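Local coordinates for uncharacterized protein (PDB 4MJG) that is of unknown function but belongs to the DUF4853 family and carries a large antiparallel sheet backed by helices, at residues 105-118 with 121-135. Sequence-based numbering, arbitrary orientation.
Sequences ATRGIQLIDNYGGL and FKFSEDSIAVRSRSA. With SO4 (sulfate ion), chain D.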
loop_
_atom_site.group_PDB
_atom_site.type_symbol
_atom_site.label_atom_id
_atom_site.label_comp_id
_atom_site.label_asym_id
_atom_site.label_seq_id
_atom_site.Cartn_x
_atom_site.Cartn_y
_atom_site.Cartn_z
ATOM N N ALA A 105 -4.823 3.226 -19.236
ATOM C CA ALA A 105 -6.151 3.601 -18.752
ATOM C C ALA A 105 -6.238 3.585 -17.218
ATOM O O ALA A 105 -7.287 3.270 -16.653
ATOM C CB ALA A 105 -7.227 2.715 -19.369
ATOM N N THR A 106 -5.142 3.940 -16.550
ATOM C CA THR A 106 -5.128 4.028 -15.090
ATOM C C THR A 106 -4.785 5.442 -14.644
ATOM O O THR A 106 -3.992 6.124 -15.292
ATOM C CB THR A 106 -4.112 3.055 -14.452
ATOM O OG1 THR A 106 -2.780 3.480 -14.761
ATOM C CG2 THR A 106 -4.327 1.624 -14.947
ATOM N N ARG A 107 -5.394 5.879 -13.542
ATOM C CA ARG A 107 -5.124 7.203 -12.974
ATOM C C ARG A 107 -4.901 7.070 -11.492
ATOM O O ARG A 107 -5.703 6.442 -10.797
ATOM C CB ARG A 107 -6.289 8.155 -13.220
ATOM C CG ARG A 107 -5.935 9.619 -13.022
ATOM C CD ARG A 107 -7.122 10.515 -13.329
ATOM N NE ARG A 107 -6.813 11.921 -13.113
ATOM C CZ ARG A 107 -7.694 12.909 -13.233
ATOM N NH1 ARG A 107 -8.959 12.655 -13.565
ATOM N NH2 ARG A 107 -7.310 14.159 -13.010
ATOM N N GLY A 108 -3.825 7.679 -11.008
ATOM C CA GLY A 108 -3.395 7.486 -9.634
ATOM C C GLY A 108 -3.675 8.652 -8.706
ATOM O O GLY A 108 -3.668 9.812 -9.122
ATOM N N ILE A 109 -3.941 8.326 -7.443
ATOM C CA ILE A 109 -3.908 9.297 -6.358
ATOM C C ILE A 109 -2.877 8.791 -5.356
ATOM O O ILE A 109 -2.905 7.619 -4.966
ATOM C CB ILE A 109 -5.269 9.450 -5.660
ATOM C CG1 ILE A 109 -6.324 9.918 -6.664
ATOM C CG2 ILE A 109 -5.170 10.445 -4.504
ATOM C CD1 ILE A 109 -7.737 9.856 -6.134
ATOM N N GLN A 110 -1.969 9.674 -4.953
ATOM C CA GLN A 110 -0.901 9.312 -4.042
ATOM C C GLN A 110 -1.106 9.982 -2.696
ATOM O O GLN A 110 -1.561 11.125 -2.622
ATOM C CB GLN A 110 0.452 9.737 -4.612
ATOM C CG GLN A 110 0.843 9.035 -5.900
ATOM C CD GLN A 110 0.200 9.656 -7.116
ATOM O OE1 GLN A 110 0.326 10.866 -7.348
ATOM N NE2 GLN A 110 -0.489 8.832 -7.910
ATOM N N LEU A 111 -0.741 9.263 -1.641
ATOM C CA LEU A 111 -0.764 9.773 -0.279
ATOM C C LEU A 111 0.681 9.798 0.204
ATOM O O LEU A 111 1.302 8.742 0.345
ATOM C CB LEU A 111 -1.614 8.848 0.590
ATOM C CG LEU A 111 -2.730 9.470 1.422
ATOM C CD1 LEU A 111 -3.656 10.317 0.564
ATOM C CD2 LEU A 111 -3.509 8.365 2.116
ATOM N N ILE A 112 1.229 10.995 0.410
ATOM C CA ILE A 112 2.653 11.150 0.718
ATOM C C ILE A 112 2.871 11.278 2.221
ATOM O O ILE A 112 2.280 12.146 2.861
ATOM C CB ILE A 112 3.260 12.393 0.018
ATOM C CG1 ILE A 112 2.910 12.422 -1.479
ATOM C CG2 ILE A 112 4.772 12.434 0.202
ATOM C CD1 ILE A 112 3.394 11.220 -2.266
ATOM N N ASP A 113 3.726 10.420 2.775
ATOM C CA ASP A 113 4.066 10.480 4.204
ATOM C C ASP A 113 5.262 11.399 4.443
ATOM O O ASP A 113 5.936 11.827 3.500
ATOM C CB ASP A 113 4.325 9.078 4.788
ATOM C CG ASP A 113 5.504 8.358 4.132
ATOM O OD1 ASP A 113 6.549 8.999 3.896
ATOM O OD2 ASP A 113 5.390 7.138 3.861
ATOM N N ASN A 114 5.522 11.691 5.713
ATOM C CA ASN A 114 6.583 12.635 6.098
ATOM C C ASN A 114 8.006 12.154 5.785
ATOM O O ASN A 114 8.957 12.928 5.893
ATOM C CB ASN A 114 6.460 13.044 7.580
ATOM C CG ASN A 114 6.004 11.902 8.477
ATOM O OD1 ASN A 114 5.115 11.122 8.113
ATOM N ND2 ASN A 114 6.599 11.808 9.662
ATOM N N TYR A 115 8.142 10.886 5.393
ATOM C CA TYR A 115 9.426 10.325 4.951
ATOM C C TYR A 115 9.639 10.477 3.444
ATOM O O TYR A 115 10.722 10.192 2.936
ATOM C CB TYR A 115 9.504 8.835 5.306
ATOM C CG TYR A 115 9.784 8.512 6.756
ATOM C CD1 TYR A 115 9.585 9.449 7.770
ATOM C CD2 TYR A 115 10.235 7.245 7.117
ATOM C CE1 TYR A 115 9.847 9.132 9.095
ATOM C CE2 TYR A 115 10.494 6.920 8.439
ATOM C CZ TYR A 115 10.300 7.867 9.423
ATOM O OH TYR A 115 10.563 7.543 10.729
ATOM N N GLY A 116 8.613 10.924 2.726
ATOM C CA GLY A 116 8.656 10.945 1.262
ATOM C C GLY A 116 8.160 9.633 0.673
ATOM O O GLY A 116 8.173 9.443 -0.549
ATOM N N GLY A 117 7.718 8.732 1.552
ATOM C CA GLY A 117 7.102 7.483 1.154
ATOM C C GLY A 117 5.706 7.703 0.629
ATOM O O GLY A 117 5.210 8.827 0.609
ATOM N N LEU A 118 5.056 6.613 0.240
ATOM C CA LEU A 118 3.952 6.680 -0.699
ATOM C C LEU A 118 2.881 5.613 -0.458
ATOM O O LEU A 118 3.175 4.489 -0.053
ATOM C CB LEU A 118 4.535 6.508 -2.104
ATOM C CG LEU A 118 3.592 6.371 -3.290
ATOM C CD1 LEU A 118 3.006 7.730 -3.596
ATOM C CD2 LEU A 118 4.324 5.815 -4.506
ATOM N N PHE A 121 -3.518 4.899 -4.778
ATOM C CA PHE A 121 -4.800 4.359 -5.201
ATOM C C PHE A 121 -4.851 4.474 -6.717
ATOM O O PHE A 121 -4.950 5.585 -7.243
ATOM C CB PHE A 121 -5.938 5.165 -4.584
ATOM C CG PHE A 121 -5.898 5.226 -3.081
ATOM C CD1 PHE A 121 -5.109 6.163 -2.432
ATOM C CD2 PHE A 121 -6.662 4.355 -2.314
ATOM C CE1 PHE A 121 -5.074 6.224 -1.049
ATOM C CE2 PHE A 121 -6.630 4.413 -0.929
ATOM C CZ PHE A 121 -5.833 5.348 -0.294
ATOM N N LYS A 122 -4.754 3.343 -7.417
ATOM C CA LYS A 122 -4.811 3.337 -8.881
ATOM C C LYS A 122 -6.222 3.071 -9.402
ATOM O O LYS A 122 -6.717 1.944 -9.353
ATOM C CB LYS A 122 -3.821 2.326 -9.481
ATOM C CG LYS A 122 -2.611 2.973 -10.138
ATOM C CD LYS A 122 -1.811 1.990 -10.978
ATOM C CE LYS A 122 -0.895 2.717 -11.955
ATOM N NZ LYS A 122 0.018 3.691 -11.289
ATOM N N PHE A 123 -6.861 4.116 -9.916
ATOM C CA PHE A 123 -8.160 3.968 -10.558
ATOM C C PHE A 123 -8.024 3.303 -11.920
ATOM O O PHE A 123 -7.067 3.554 -12.653
ATOM C CB PHE A 123 -8.851 5.326 -10.730
ATOM C CG PHE A 123 -9.976 5.306 -11.726
ATOM C CD1 PHE A 123 -11.251 4.905 -11.347
ATOM C CD2 PHE A 123 -9.755 5.664 -13.049
ATOM C CE1 PHE A 123 -12.285 4.877 -12.266
ATOM C CE2 PHE A 123 -10.786 5.637 -13.973
ATOM C CZ PHE A 123 -12.052 5.243 -13.580
ATOM N N SER A 124 -8.987 2.444 -12.235
ATOM C CA SER A 124 -9.213 1.976 -13.598
ATOM C C SER A 124 -10.688 1.602 -13.705
ATOM O O SER A 124 -11.394 1.554 -12.698
ATOM C CB SER A 124 -8.308 0.788 -13.947
ATOM O OG SER A 124 -8.873 -0.435 -13.531
ATOM N N GLU A 125 -11.153 1.338 -14.920
ATOM C CA GLU A 125 -12.564 1.026 -15.131
ATOM C C GLU A 125 -12.954 -0.302 -14.469
ATOM O O GLU A 125 -14.072 -0.448 -13.968
ATOM C CB GLU A 125 -12.884 1.022 -16.630
ATOM C CG GLU A 125 -12.969 2.417 -17.245
ATOM C CD GLU A 125 -14.185 3.191 -16.767
ATOM O OE1 GLU A 125 -15.313 2.659 -16.846
ATOM O OE2 GLU A 125 -14.016 4.337 -16.313
ATOM N N ASP A 126 -12.020 -1.254 -14.447
ATOM C CA ASP A 126 -12.252 -2.565 -13.834
ATOM C C ASP A 126 -12.263 -2.527 -12.306
ATOM O O ASP A 126 -13.106 -3.165 -11.674
ATOM C CB ASP A 126 -11.192 -3.574 -14.297
ATOM C CG ASP A 126 -11.359 -3.977 -15.753
ATOM O OD1 ASP A 126 -11.858 -3.157 -16.552
ATOM O OD2 ASP A 126 -10.985 -5.119 -16.096
ATOM N N SER A 127 -11.325 -1.790 -11.717
ATOM C CA SER A 127 -11.099 -1.867 -10.276
ATOM C C SER A 127 -10.247 -0.722 -9.734
ATOM O O SER A 127 -9.824 0.161 -10.487
ATOM C CB SER A 127 -10.395 -3.182 -9.967
ATOM O OG SER A 127 -9.062 -3.154 -10.449
ATOM N N ILE A 128 -10.011 -0.747 -8.421
ATOM C CA ILE A 128 -9.134 0.215 -7.747
ATOM C C ILE A 128 -8.054 -0.514 -6.959
ATOM O O ILE A 128 -8.346 -1.203 -5.984
ATOM C CB ILE A 128 -9.912 1.123 -6.780
ATOM C CG1 ILE A 128 -10.895 1.998 -7.558
ATOM C CG2 ILE A 128 -8.954 2.004 -5.979
ATOM C CD1 ILE A 128 -12.026 2.518 -6.704
ATOM N N ALA A 129 -6.807 -0.348 -7.384
ATOM C CA ALA A 129 -5.683 -1.010 -6.745
ATOM C C ALA A 129 -5.051 -0.093 -5.699
ATOM O O ALA A 129 -4.781 1.073 -5.969
ATOM C CB ALA A 129 -4.657 -1.414 -7.792
ATOM N N VAL A 130 -4.809 -0.630 -4.509
ATOM C CA VAL A 130 -4.163 0.118 -3.427
ATOM C C VAL A 130 -2.800 -0.501 -3.156
ATOM O O VAL A 130 -2.710 -1.667 -2.763
ATOM C CB VAL A 130 -5.007 0.105 -2.142
ATOM C CG1 VAL A 130 -4.387 1.011 -1.092
ATOM C CG2 VAL A 130 -6.426 0.551 -2.443
ATOM N N ARG A 131 -1.749 0.278 -3.398
ATOM C CA ARG A 131 -0.373 -0.196 -3.311
ATOM C C ARG A 131 0.431 0.773 -2.429
ATOM O O ARG A 131 0.188 1.979 -2.416
ATOM C CB ARG A 131 0.226 -0.323 -4.721
ATOM C CG ARG A 131 1.725 -0.596 -4.774
ATOM C CD ARG A 131 2.155 -1.083 -6.153
ATOM N NE ARG A 131 3.609 -1.196 -6.283
ATOM C CZ ARG A 131 4.447 -0.169 -6.442
ATOM N NH1 ARG A 131 3.999 1.086 -6.481
ATOM N NH2 ARG A 131 5.756 -0.395 -6.556
ATOM N N SER A 132 1.360 0.243 -1.651
ATOM C CA SER A 132 2.220 1.081 -0.814
ATOM C C SER A 132 3.672 0.867 -1.185
ATOM O O SER A 132 4.047 -0.206 -1.643
ATOM C CB SER A 132 1.989 0.791 0.671
ATOM O OG SER A 132 2.696 -0.357 1.092
ATOM N N ARG A 133 4.479 1.906 -1.003
ATOM C CA ARG A 133 5.900 1.845 -1.299
ATOM C C ARG A 133 6.608 2.850 -0.395
ATOM O O ARG A 133 6.607 4.049 -0.659
ATOM C CB ARG A 133 6.148 2.148 -2.774
ATOM C CG ARG A 133 7.615 2.157 -3.176
ATOM C CD ARG A 133 7.785 2.189 -4.690
ATOM N NE ARG A 133 9.192 2.148 -5.095
ATOM C CZ ARG A 133 9.984 3.211 -5.229
ATOM N NH1 ARG A 133 9.535 4.436 -4.983
ATOM N NH2 ARG A 133 11.248 3.050 -5.603
ATOM N N SER A 134 7.200 2.355 0.683
ATOM C CA SER A 134 7.854 3.215 1.669
ATOM C C SER A 134 8.993 4.018 1.058
ATOM O O SER A 134 9.460 3.723 -0.043
ATOM C CB SER A 134 8.426 2.383 2.821
ATOM O OG SER A 134 9.665 1.800 2.448
ATOM N N ALA A 135 9.440 5.027 1.801
ATOM C CA ALA A 135 10.686 5.716 1.499
ATOM C C ALA A 135 11.827 4.766 1.800
ATOM O O ALA A 135 11.614 3.712 2.404
ATOM C CB ALA A 135 10.810 6.969 2.349
HETATM S S SO4 D . 9.437 0.089 -8.172
HETATM O O1 SO4 D . 8.437 1.155 -8.420
HETATM O O2 SO4 D . 10.802 0.598 -8.452
HETATM O O3 SO4 D . 9.338 -0.345 -6.758
HETATM O O4 SO4 D . 9.150 -1.063 -9.058
#
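L111 meets the F121 ring at its rim: the CD2 methyl reaches CE1 at 4.1 Å and lies near the ring plane. The F121 ring points this edge at the partner strand because CG stands anti to the carbonyl carbon (chi1 -57°), which also brings CD1 within 3.7 Å of I109 O, in the plane of the ring. That same oxygen accepts the backbone bond from F121 N at 2.8 Å. I109 and F121 form a hydrogen-bonded antiparallel pair, as do R107 and F123, with all four side chains on one face. F123 swings CG anti to its backbone N (chi1 163°); the ring then passes R107 obliquely, CD2 lying 4.3 Å from R107 CB. On the other face, the bent K122 chain crosses T106, its CE 3.5 Å from OG1, a hydroxyl that is hydrogen-bonded to D102.

At the hairpin turn, D113 OD1 accepts from Y115 N, making an Asx turn, and from G117 N on the opposite face of the carboxylate. Here Y115 CB packs on A135 CB at 3.7 Å. L118 and R133 also form a hydrogen-bonded antiparallel pair, its L118 N bond weak. R133 runs out extended, and NE donates a hydrogen bond at 3.0 Å to O3 of a sulfate, probably from the crystallisation liquor; R131 NH2 lies 3.6 Å from that O3. A leucine in place of R133 would probably leave the anion less firmly held, with the longer R131 approach remaining on this strand.

The contact spans the hairpin of strands 107-113 and 118-123 and continues into strand 127-133. Helix 77-86 packs on the I109 and F121 face through F77 and V84, while strands 92-97 and 62-73 continue the antiparallel sheet on either side.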